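Local atomic coordinates of dihydroneopterin triphosphate diphosphatase (Escherichia coli O157:H7, PDB entry 5U7F), a protein that hydrolyses dihydroneopterin triphosphate to dihydroneopterin monophosphate and pyrophosphate in folate biosynthesis, and also acts on nucleoside triphosphates, preferring dATP. Residues 78-83 against 97-102; 12-17 against 51-56; 34-39 against 118-123. All coordinates share one frame; numbering follows the deposited sequence.

Interaction 1. Residues 78-83 against 97-102. With SO4 (sulfate ion), chain B.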
loop_
_atom_site.group_PDB
_atom_site.type_symbol
_atom_site.label_atom_id
_atom_site.label_comp_id
_atom_site.label_asym_id
_atom_site.label_seq_id
_atom_site.Cartn_x
_atom_site.Cartn_y
_atom_site.Cartn_z
ATOM N N THR A 78 12.648 -3.059 3.515
ATOM C CA THR A 78 11.791 -3.482 4.623
ATOM C C THR A 78 12.025 -2.504 5.772
ATOM O O THR A 78 13.179 -2.198 6.115
ATOM C CB THR A 78 12.107 -4.924 5.087
ATOM O OG1 THR A 78 11.736 -5.861 4.079
ATOM C CG2 THR A 78 11.352 -5.287 6.341
ATOM N N VAL A 79 10.942 -2.004 6.367
ATOM C CA VAL A 79 11.037 -1.138 7.536
ATOM C C VAL A 79 10.155 -1.705 8.631
ATOM O O VAL A 79 9.315 -2.558 8.359
ATOM C CB VAL A 79 10.616 0.292 7.210
ATOM C CG1 VAL A 79 11.599 0.908 6.207
ATOM C CG2 VAL A 79 9.190 0.283 6.682
ATOM N N GLU A 80 10.356 -1.222 9.851
ATOM C CA GLU A 80 9.562 -1.622 11.008
ATOM C C GLU A 80 9.065 -0.363 11.706
ATOM O O GLU A 80 9.804 0.596 11.877
ATOM C CB GLU A 80 10.381 -2.482 11.955
ATOM C CG GLU A 80 9.580 -2.983 13.143
ATOM C CD GLU A 80 10.443 -3.648 14.211
ATOM O OE1 GLU A 80 11.071 -4.691 13.915
ATOM O OE2 GLU A 80 10.496 -3.123 15.353
ATOM N N PHE A 81 7.788 -0.335 12.061
ATOM C CA PHE A 81 7.239 0.852 12.671
ATOM C C PHE A 81 6.246 0.475 13.751
ATOM O O PHE A 81 5.771 -0.670 13.822
ATOM C CB PHE A 81 6.588 1.772 11.625
ATOM C CG PHE A 81 5.531 1.120 10.780
ATOM C CD1 PHE A 81 4.229 0.982 11.224
ATOM C CD2 PHE A 81 5.840 0.718 9.490
ATOM C CE1 PHE A 81 3.269 0.402 10.398
ATOM C CE2 PHE A 81 4.893 0.157 8.693
ATOM C CZ PHE A 81 3.619 0.006 9.137
ATOM N N GLU A 82 5.965 1.463 14.591
ATOM C CA GLU A 82 5.007 1.322 15.667
ATOM C C GLU A 82 3.605 1.394 15.082
ATOM O O GLU A 82 3.275 2.300 14.298
ATOM C CB GLU A 82 5.220 2.405 16.714
ATOM C CG GLU A 82 4.249 2.342 17.917
ATOM C CD GLU A 82 4.628 1.291 18.969
ATOM O OE1 GLU A 82 5.788 0.809 18.957
ATOM O OE2 GLU A 82 3.738 0.945 19.814
ATOM N N ILE A 83 2.795 0.414 15.445
ATOM C CA ILE A 83 1.392 0.377 15.079
ATOM C C ILE A 83 0.675 1.558 15.747
ATOM O O ILE A 83 0.835 1.792 16.941
ATOM C CB ILE A 83 0.755 -0.974 15.484
ATOM C CG1 ILE A 83 1.487 -2.094 14.753
ATOM C CG2 ILE A 83 -0.756 -1.023 15.146
ATOM C CD1 ILE A 83 1.103 -3.504 15.097
ATOM N N ARG A 97 4.626 -3.629 17.044
ATOM C CA ARG A 97 5.543 -3.338 15.924
ATOM C C ARG A 97 5.070 -4.047 14.668
ATOM O O ARG A 97 4.687 -5.207 14.745
ATOM C CB ARG A 97 6.986 -3.801 16.234
ATOM C CG ARG A 97 7.551 -3.344 17.591
ATOM C CD ARG A 97 7.763 -1.845 17.646
ATOM N NE ARG A 97 8.732 -1.407 16.623
ATOM C CZ ARG A 97 8.930 -0.141 16.278
ATOM N NH1 ARG A 97 8.251 0.824 16.871
ATOM N NH2 ARG A 97 9.820 0.155 15.348
ATOM N N ASN A 98 5.139 -3.369 13.520
ATOM C CA ASN A 98 4.777 -3.967 12.239
ATOM C C ASN A 98 5.955 -3.871 11.303
ATOM O O ASN A 98 6.627 -2.852 11.261
ATOM C CB ASN A 98 3.566 -3.296 11.597
ATOM C CG ASN A 98 3.186 -3.975 10.269
ATOM O OD1 ASN A 98 2.398 -4.915 10.230
ATOM N ND2 ASN A 98 3.815 -3.540 9.193
ATOM N N THR A 99 6.232 -4.961 10.609
ATOM C CA THR A 99 7.316 -5.002 9.643
ATOM C C THR A 99 6.710 -5.003 8.224
ATOM O O THR A 99 5.883 -5.849 7.891
ATOM C CB THR A 99 8.199 -6.239 9.835
ATOM O OG1 THR A 99 8.741 -6.242 11.172
ATOM C CG2 THR A 99 9.328 -6.205 8.853
ATOM N N GLU A 100 7.168 -4.083 7.393
ATOM C CA GLU A 100 6.543 -3.794 6.111
ATOM C C GLU A 100 7.552 -3.878 4.973
ATOM O O GLU A 100 8.572 -3.194 5.031
ATOM C CB GLU A 100 5.961 -2.391 6.133
ATOM C CG GLU A 100 5.310 -1.901 4.851
ATOM C CD GLU A 100 4.838 -0.442 4.992
ATOM O OE1 GLU A 100 5.680 0.494 4.937
ATOM O OE2 GLU A 100 3.617 -0.230 5.181
ATOM N N SER A 101 7.239 -4.667 3.952
ATOM C CA SER A 101 8.080 -4.750 2.739
ATOM C C SER A 101 7.475 -3.988 1.568
ATOM O O SER A 101 6.260 -4.061 1.333
ATOM C CB SER A 101 8.316 -6.226 2.367
ATOM O OG SER A 101 9.032 -6.842 3.416
ATOM N N TRP A 102 8.325 -3.288 0.810
ATOM C CA TRP A 102 7.839 -2.319 -0.180
ATOM C C TRP A 102 7.893 -2.895 -1.585
ATOM O O TRP A 102 8.867 -3.547 -1.962
ATOM C CB TRP A 102 8.665 -1.012 -0.160
ATOM C CG TRP A 102 8.565 -0.196 1.067
ATOM C CD1 TRP A 102 7.724 -0.405 2.136
ATOM C CD2 TRP A 102 9.348 0.947 1.397
ATOM N NE1 TRP A 102 7.933 0.546 3.086
ATOM C CE2 TRP A 102 8.921 1.392 2.659
ATOM C CE3 TRP A 102 10.378 1.638 0.750
ATOM C CZ2 TRP A 102 9.465 2.504 3.280
ATOM C CZ3 TRP A 102 10.914 2.747 1.366
ATOM C CH2 TRP A 102 10.467 3.160 2.633
HETATM S S SO4 B . 8.434 4.494 14.813
HETATM O O1 SO4 B . 8.278 5.395 15.957
HETATM O O2 SO4 B . 8.845 3.183 15.297
HETATM O O3 SO4 B . 7.138 4.388 14.140
HETATM O O4 SO4 B . 9.440 5.031 13.904
HETATM O O HOH W 1 11.573 -6.598 11.679
#
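Arg97 forms a salt-bridge network with Glu80 and Glu82 of the neighbouring strand. Its NE donates to Glu80 OE2 at 2.8 Å, almost straight (169°), from the anti side of the carboxylate. Its NH1 meets the anti lone pair of Glu82 OE1 at 3.2 Å. Bends at chi2 (-67°) and chi3 (-61°) turn CD and NE back toward segment 78-83, and Phe81 C lies over the guanidinium centre. A sulfate ion, probably from the crystallisation liquor, touches the guanidinium edge, with O2 2.9 Å from Arg97 NH1. The sulfate also accepts from Glu82 N.

The face that carries these charges also holds Thr78, Thr99 and Ser101. Thr78 OG1 and Ser101 OG share a hydrogen bond of 3.0 Å, and a water joins Glu80 OE1 to Thr99 OG1.

On the other face, Phe81 lies beside Asn98, with Asn98 CB over the ring. Glu100 CD sits at the ring edge, 3.7 Å from Phe81 CE2. Asn98 ND2 is bonded to Ser11, and Glu100 OE1 to Ser137 and Trp102 NE1.

Backbone bonds pair Val79 with Glu100 and Phe81 with Asn98. This is an antiparallel strand pair at the edge of the Nudix sheet, and Phe81, Glu82 and Ile83 probably help to bind substrate.

Interaction 2. Residues 12-17 against 51-56. With CO (cobalt (II) ion), chain D; CO (cobalt (II) ion), chain E.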
loop_
_atom_site.group_PDB
_atom_site.type_symbol
_atom_site.label_atom_id
_atom_site.label_comp_id
_atom_site.label_asym_id
_atom_site.label_seq_id
_atom_site.Cartn_x
_atom_site.Cartn_y
_atom_site.Cartn_z
ATOM N N ILE A 12 2.836 -5.844 3.558
ATOM C CA ILE A 12 3.382 -5.320 2.328
ATOM C C ILE A 12 2.752 -3.973 2.036
ATOM O O ILE A 12 1.663 -3.645 2.527
ATOM C CB ILE A 12 3.200 -6.300 1.136
ATOM C CG1 ILE A 12 1.746 -6.697 0.908
ATOM C CG2 ILE A 12 4.035 -7.559 1.361
ATOM C CD1 ILE A 12 0.945 -5.719 0.107
ATOM N N LEU A 13 3.498 -3.163 1.299
ATOM C CA LEU A 13 3.047 -1.864 0.815
ATOM C C LEU A 13 3.290 -1.862 -0.683
ATOM O O LEU A 13 4.378 -2.224 -1.109
ATOM C CB LEU A 13 3.822 -0.729 1.490
ATOM C CG LEU A 13 3.767 0.657 0.838
ATOM C CD1 LEU A 13 2.495 1.283 1.246
ATOM C CD2 LEU A 13 4.943 1.505 1.271
ATOM N N VAL A 14 2.285 -1.521 -1.488
ATOM C CA VAL A 14 2.481 -1.411 -2.935
ATOM C C VAL A 14 2.188 0.013 -3.370
ATOM O O VAL A 14 1.048 0.507 -3.304
ATOM C CB VAL A 14 1.598 -2.394 -3.734
ATOM C CG1 VAL A 14 1.871 -2.224 -5.237
ATOM C CG2 VAL A 14 1.841 -3.819 -3.303
ATOM N N VAL A 15 3.236 0.717 -3.764
ATOM C CA VAL A 15 3.053 2.062 -4.264
ATOM C C VAL A 15 2.678 1.974 -5.725
ATOM O O VAL A 15 3.482 1.564 -6.584
ATOM C CB VAL A 15 4.311 2.936 -4.049
ATOM C CG1 VAL A 15 4.056 4.320 -4.517
ATOM C CG2 VAL A 15 4.677 2.983 -2.567
ATOM N N ILE A 16 1.428 2.332 -5.982
ATOM C CA ILE A 16 0.870 2.400 -7.324
ATOM C C ILE A 16 0.959 3.814 -7.893
ATOM O O ILE A 16 0.589 4.802 -7.266
ATOM C CB ILE A 16 -0.600 1.915 -7.345
ATOM C CG1 ILE A 16 -0.656 0.455 -6.917
ATOM C CG2 ILE A 16 -1.222 2.079 -8.747
ATOM C CD1 ILE A 16 -2.014 -0.178 -6.891
ATOM N N TYR A 17 1.463 3.913 -9.121
ATOM C CA TYR A 17 1.609 5.210 -9.752
ATOM C C TYR A 17 1.531 5.072 -11.260
ATOM O O TYR A 17 1.702 4.001 -11.806
ATOM C CB TYR A 17 2.907 5.888 -9.349
ATOM C CG TYR A 17 4.168 5.237 -9.904
ATOM C CD1 TYR A 17 4.681 4.076 -9.350
ATOM C CD2 TYR A 17 4.832 5.793 -10.995
ATOM C CE1 TYR A 17 5.829 3.482 -9.856
ATOM C CE2 TYR A 17 5.965 5.220 -11.503
ATOM C CZ TYR A 17 6.465 4.060 -10.944
ATOM O OH TYR A 17 7.614 3.487 -11.438
ATOM N N GLN A 51 3.599 -12.678 -3.217
ATOM C CA GLN A 51 2.254 -13.226 -3.403
ATOM C C GLN A 51 1.225 -12.336 -2.733
ATOM O O GLN A 51 0.131 -12.094 -3.260
ATOM C CB GLN A 51 2.153 -14.646 -2.856
ATOM C CG GLN A 51 2.769 -15.742 -3.748
ATOM C CD GLN A 51 3.051 -17.040 -2.995
ATOM O OE1 GLN A 51 2.893 -17.116 -1.777
ATOM N NE2 GLN A 51 3.490 -18.076 -3.722
ATOM N N ALA A 52 1.571 -11.838 -1.557
ATOM C CA ALA A 52 0.619 -11.067 -0.791
ATOM C C ALA A 52 0.349 -9.741 -1.502
ATOM O O ALA A 52 -0.786 -9.278 -1.577
ATOM C CB ALA A 52 1.128 -10.848 0.628
ATOM N N ALA A 53 1.406 -9.150 -2.035
ATOM C CA ALA A 53 1.328 -7.905 -2.753
ATOM C C ALA A 53 0.401 -8.044 -3.982
ATOM O O ALA A 53 -0.535 -7.265 -4.142
ATOM C CB ALA A 53 2.708 -7.455 -3.177
ATOM N N MET A 54 0.638 -9.064 -4.798
ATOM C CA MET A 54 -0.210 -9.283 -5.964
ATOM C C MET A 54 -1.653 -9.526 -5.526
ATOM O O MET A 54 -2.580 -9.010 -6.151
ATOM C CB MET A 54 0.295 -10.450 -6.802
ATOM C CG MET A 54 1.377 -10.043 -7.790
ATOM S SD MET A 54 1.612 -11.276 -9.079
ATOM C CE MET A 54 1.772 -12.778 -8.100
ATOM N N ARG A 55 -1.841 -10.261 -4.427
ATOM C CA ARG A 55 -3.186 -10.592 -3.986
ATOM C C ARG A 55 -3.927 -9.351 -3.521
ATOM O O ARG A 55 -5.064 -9.139 -3.912
ATOM C CB ARG A 55 -3.177 -11.621 -2.876
ATOM C CG ARG A 55 -4.586 -11.913 -2.331
ATOM C CD ARG A 55 -4.581 -12.837 -1.187
ATOM N NE ARG A 55 -3.528 -12.511 -0.227
ATOM C CZ ARG A 55 -3.606 -11.548 0.680
ATOM N NH1 ARG A 55 -4.713 -10.810 0.794
ATOM N NH2 ARG A 55 -2.577 -11.337 1.492
ATOM N N GLU A 56 -3.297 -8.552 -2.662
ATOM C CA GLU A 56 -3.906 -7.338 -2.147
ATOM C C GLU A 56 -4.198 -6.328 -3.264
ATOM O O GLU A 56 -5.162 -5.586 -3.204
ATOM C CB GLU A 56 -2.999 -6.715 -1.098
ATOM C CG GLU A 56 -2.887 -7.551 0.156
ATOM C CD GLU A 56 -4.134 -7.486 1.077
ATOM O OE1 GLU A 56 -4.928 -6.556 0.902
ATOM O OE2 GLU A 56 -4.284 -8.352 1.984
HETATM CO CO CO D . -5.413 -8.547 3.771
HETATM CO CO CO E . -6.416 -5.740 2.072
HETATM O O HOH W 2 -6.595 -10.051 2.766
HETATM O O HOH W 3 -6.662 -8.972 5.637
HETATM O O HOH W 4 -6.846 -7.374 2.982
HETATM O O HOH W 5 -3.929 -9.931 4.431
HETATM O O HOH W 6 -7.832 -6.539 0.676
#
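Glu56 touches Ile12 through its CB, while its flat carboxylate bridges two cobalt ions. Segment 51-56 belongs to the helix of the Nudix box, the family's signature motif. Each carboxylate oxygen takes one metal: Glu56 OE2 lies 2.1 Å from the cobalt of chain D, and Glu56 OE1 lies 2.1 Å from the cobalt of chain E. Water 4 bridges the two ions. The guanidinium of Arg55 meets the same carboxylate from above its plane. In this salt bridge Arg55 NH1 donates to Glu56 OE2 at 2.8 Å, 59° out of the carboxylate plane. One face of the guanidinium is approached by Ala52 O, offset toward the rim. Arg55 NH2 forms a salt bridge with Glu47. Glu56 OE2 is therefore gripped by both a metal and an arginine, which would help to fix the rotation of the carboxylate.

Glu60 and Glu117 share the chain E cobalt with Glu56. Waters supply four of the ligands of the chain D cobalt. The natural cofactor is probably magnesium.

Next to the metal site, the helix packs on strand 12-17, a purely apolar contact. The axes are 8.4 Å apart at closest approach and cross at -56°. Ile12 and Val14 point to the helix, whereas Leu13 points away and packs on helix 136-147. CG1 of Ile12 lies between the backbone N and the carbonyl carbon (chi1 56°), and it rests against the backbone of Ala52 and Ala53. The small alanines let the strand side chains reach the helix backbone: Ile12 CD1 comes to 3.6 Å from Ala53 CA. The same CD1 is 4.2 Å from Glu56 CB, which ties the apolar core directly to a metal ligand. Further along the strand, Val14 CG2 meets Ala53 CB at 3.7 Å.

Interaction 3. Residues 34-39 against 118-123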
loop_
_atom_site.group_PDB
_atom_site.type_symbol
_atom_site.label_atom_id
_atom_site.label_comp_id
_atom_site.label_asym_id
_atom_site.label_seq_id
_atom_site.Cartn_x
_atom_site.Cartn_y
_atom_site.Cartn_z
ATOM N N ASP A 34 -9.401 9.549 7.919
ATOM C CA ASP A 34 -8.424 10.614 7.728
ATOM C C ASP A 34 -7.109 10.071 7.133
ATOM O O ASP A 34 -6.220 10.835 6.788
ATOM C CB ASP A 34 -8.143 11.308 9.055
ATOM C CG ASP A 34 -9.365 12.030 9.600
ATOM O OD1 ASP A 34 -10.064 12.693 8.791
ATOM O OD2 ASP A 34 -9.631 11.916 10.821
ATOM N N PHE A 35 -7.044 8.752 7.011
ATOM C CA PHE A 35 -5.817 8.007 6.634
ATOM C C PHE A 35 -5.899 7.620 5.166
ATOM O O PHE A 35 -6.572 6.655 4.834
ATOM C CB PHE A 35 -5.685 6.775 7.529
ATOM C CG PHE A 35 -4.345 6.108 7.494
ATOM C CD1 PHE A 35 -3.418 6.350 6.487
ATOM C CD2 PHE A 35 -4.018 5.212 8.497
ATOM C CE1 PHE A 35 -2.176 5.689 6.514
ATOM C CE2 PHE A 35 -2.823 4.578 8.508
ATOM C CZ PHE A 35 -1.901 4.811 7.513
ATOM N N TRP A 36 -5.244 8.391 4.307
ATOM C CA TRP A 36 -5.021 7.997 2.916
ATOM C C TRP A 36 -3.683 7.260 2.734
ATOM O O TRP A 36 -2.675 7.617 3.344
ATOM C CB TRP A 36 -5.040 9.191 2.008
ATOM C CG TRP A 36 -6.347 9.904 2.031
ATOM C CD1 TRP A 36 -6.875 10.619 3.069
ATOM C CD2 TRP A 36 -7.301 9.976 0.961
ATOM N NE1 TRP A 36 -8.109 11.145 2.704
ATOM C CE2 TRP A 36 -8.386 10.766 1.416
ATOM C CE3 TRP A 36 -7.348 9.447 -0.330
ATOM C CZ2 TRP A 36 -9.507 11.032 0.624
ATOM C CZ3 TRP A 36 -8.464 9.733 -1.129
ATOM C CH2 TRP A 36 -9.524 10.513 -0.638
ATOM N N GLN A 37 -3.692 6.266 1.868
ATOM C CA GLN A 37 -2.535 5.364 1.716
ATOM C C GLN A 37 -2.485 4.722 0.360
ATOM O O GLN A 37 -3.499 4.674 -0.355
ATOM C CB GLN A 37 -2.601 4.270 2.766
ATOM C CG GLN A 37 -3.897 3.514 2.745
ATOM C CD GLN A 37 -3.872 2.181 3.454
ATOM O OE1 GLN A 37 -4.848 1.410 3.391
ATOM N NE2 GLN A 37 -2.790 1.910 4.179
ATOM N N SER A 38 -1.315 4.205 -0.003
ATOM C CA SER A 38 -1.198 3.242 -1.081
ATOM C C SER A 38 -1.754 1.878 -0.591
ATOM O O SER A 38 -2.308 1.776 0.525
ATOM C CB SER A 38 0.279 3.128 -1.539
ATOM O OG SER A 38 0.890 4.413 -1.626
ATOM N N VAL A 39 -1.691 0.851 -1.430
ATOM C CA VAL A 39 -2.185 -0.469 -1.038
ATOM C C VAL A 39 -1.292 -1.089 0.055
ATOM O O VAL A 39 -0.088 -1.146 -0.106
ATOM C CB VAL A 39 -2.266 -1.387 -2.257
ATOM C CG1 VAL A 39 -2.472 -2.830 -1.872
ATOM C CG2 VAL A 39 -3.404 -0.930 -3.168
ATOM N N HIS A 118 -11.759 0.447 0.802
ATOM C CA HIS A 118 -11.613 1.875 1.072
ATOM C C HIS A 118 -12.899 2.674 0.802
ATOM O O HIS A 118 -13.869 2.112 0.343
ATOM C CB HIS A 118 -10.474 2.418 0.229
ATOM C CG HIS A 118 -9.134 1.865 0.610
ATOM N ND1 HIS A 118 -8.687 0.638 0.168
ATOM C CD2 HIS A 118 -8.174 2.338 1.437
ATOM C CE1 HIS A 118 -7.493 0.394 0.675
ATOM N NE2 HIS A 118 -7.148 1.416 1.440
ATOM N N LEU A 119 -12.868 3.974 1.062
ATOM C CA LEU A 119 -14.047 4.836 0.913
ATOM C C LEU A 119 -14.040 5.635 -0.402
ATOM O O LEU A 119 -15.098 6.046 -0.916
ATOM C CB LEU A 119 -14.124 5.793 2.091
ATOM C CG LEU A 119 -14.382 5.206 3.481
ATOM C CD1 LEU A 119 -14.170 6.240 4.558
ATOM C CD2 LEU A 119 -15.794 4.655 3.583
ATOM N N ALA A 120 -12.842 5.841 -0.952
ATOM C CA ALA A 120 -12.597 6.793 -2.052
ATOM C C ALA A 120 -11.176 6.606 -2.549
ATOM O O ALA A 120 -10.364 6.022 -1.823
ATOM C CB ALA A 120 -12.753 8.198 -1.604
ATOM N N TYR A 121 -10.881 7.118 -3.747
ATOM C CA TYR A 121 -9.510 7.139 -4.273
ATOM C C TYR A 121 -9.226 8.493 -4.939
ATOM O O TYR A 121 -10.145 9.205 -5.403
ATOM C CB TYR A 121 -9.275 5.983 -5.252
ATOM C CG TYR A 121 -9.915 6.166 -6.608
ATOM C CD1 TYR A 121 -11.212 5.728 -6.857
ATOM C CD2 TYR A 121 -9.213 6.754 -7.645
ATOM C CE1 TYR A 121 -11.802 5.885 -8.109
ATOM C CE2 TYR A 121 -9.791 6.919 -8.908
ATOM C CZ TYR A 121 -11.085 6.481 -9.131
ATOM O OH TYR A 121 -11.653 6.654 -10.383
ATOM N N LYS A 122 -7.955 8.875 -4.943
ATOM C CA LYS A 122 -7.498 10.088 -5.626
ATOM C C LYS A 122 -6.130 9.859 -6.287
ATOM O O LYS A 122 -5.268 9.175 -5.716
ATOM C CB LYS A 122 -7.396 11.255 -4.645
ATOM C CG LYS A 122 -8.709 11.931 -4.337
ATOM C CD LYS A 122 -9.253 12.667 -5.567
ATOM C CE LYS A 122 -10.572 13.380 -5.270
ATOM N NZ LYS A 122 -11.263 13.771 -6.526
ATOM N N TRP A 123 -5.930 10.422 -7.481
ATOM C CA TRP A 123 -4.600 10.485 -8.094
ATOM C C TRP A 123 -3.984 11.821 -7.732
ATOM O O TRP A 123 -4.571 12.871 -7.964
ATOM C CB TRP A 123 -4.668 10.340 -9.635
ATOM C CG TRP A 123 -5.060 8.971 -10.100
ATOM C CD1 TRP A 123 -6.322 8.531 -10.409
ATOM C CD2 TRP A 123 -4.202 7.866 -10.265
ATOM N NE1 TRP A 123 -6.288 7.211 -10.766
ATOM C CE2 TRP A 123 -4.994 6.770 -10.680
ATOM C CE3 TRP A 123 -2.827 7.688 -10.124
ATOM C CZ2 TRP A 123 -4.447 5.526 -10.963
ATOM C CZ3 TRP A 123 -2.303 6.486 -10.395
ATOM C CH2 TRP A 123 -3.097 5.403 -10.809
#
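Gln37 and His118 meet beside the metal site of the Nudix fold, in a side-chain contact between two strands that are not neighbours in the sheet. His118 NE2 donates to Gln37 OE1 at 3.0 Å, with an N-H...O angle of 163°. The acceptor lies close to the imidazole plane, and the N-H is directed, in the amide plane, at a lone pair of OE1. The two side chains cross at about a right angle, with amide and ring planes 52° apart. Gln37 OE1 also accepts from Arg29 NH1, so two donors hold the amide oxygen. Arg29 probably binds substrate.

The second part of the contact is van der Waals packing round Trp36. Its six-membered ring reaches segment 118-123 with CZ3 and CH2. CZ3 is 3.9 Å from Lys122 CG, and the aliphatic start of that lysine provides the touching surface. CH2 is 4.1 Å from Ala120 CB. At the edge of the indole, the backbone carbon Tyr121 C lies 4.1 Å from Trp36 CZ3.

Strand 23-29 runs between strands 36-42 and 118-125 in the sheet, so these side chains reach across it. Helix 49-61 packs beside the contact, where Glu60 touches His118.

How the interactions relate
Interaction 2 is the core contact, with every touching residue buried. Interactions 1 and 3 are partly buried and lie on opposite sides of the chain's centre. All three reach the same mixed sheet. Segment 12-17 connects them: Leu13 N bonds to Ser101 O of interaction 1, and Val14 N to Val39 O of interaction 3. The chemistry follows the place. Interaction 1 pairs adjacent strands by backbone bonds, with ion pairs on one face. Interaction 2 joins helix to sheet by apolar packing alone, with metal binding at the end of Glu56, a residue that also joins the packing. Interaction 3 spans an intervening strand, so it rests mainly on side chains. Glu56 CB also packs on Val39 CG1, linking interactions 2 and 3.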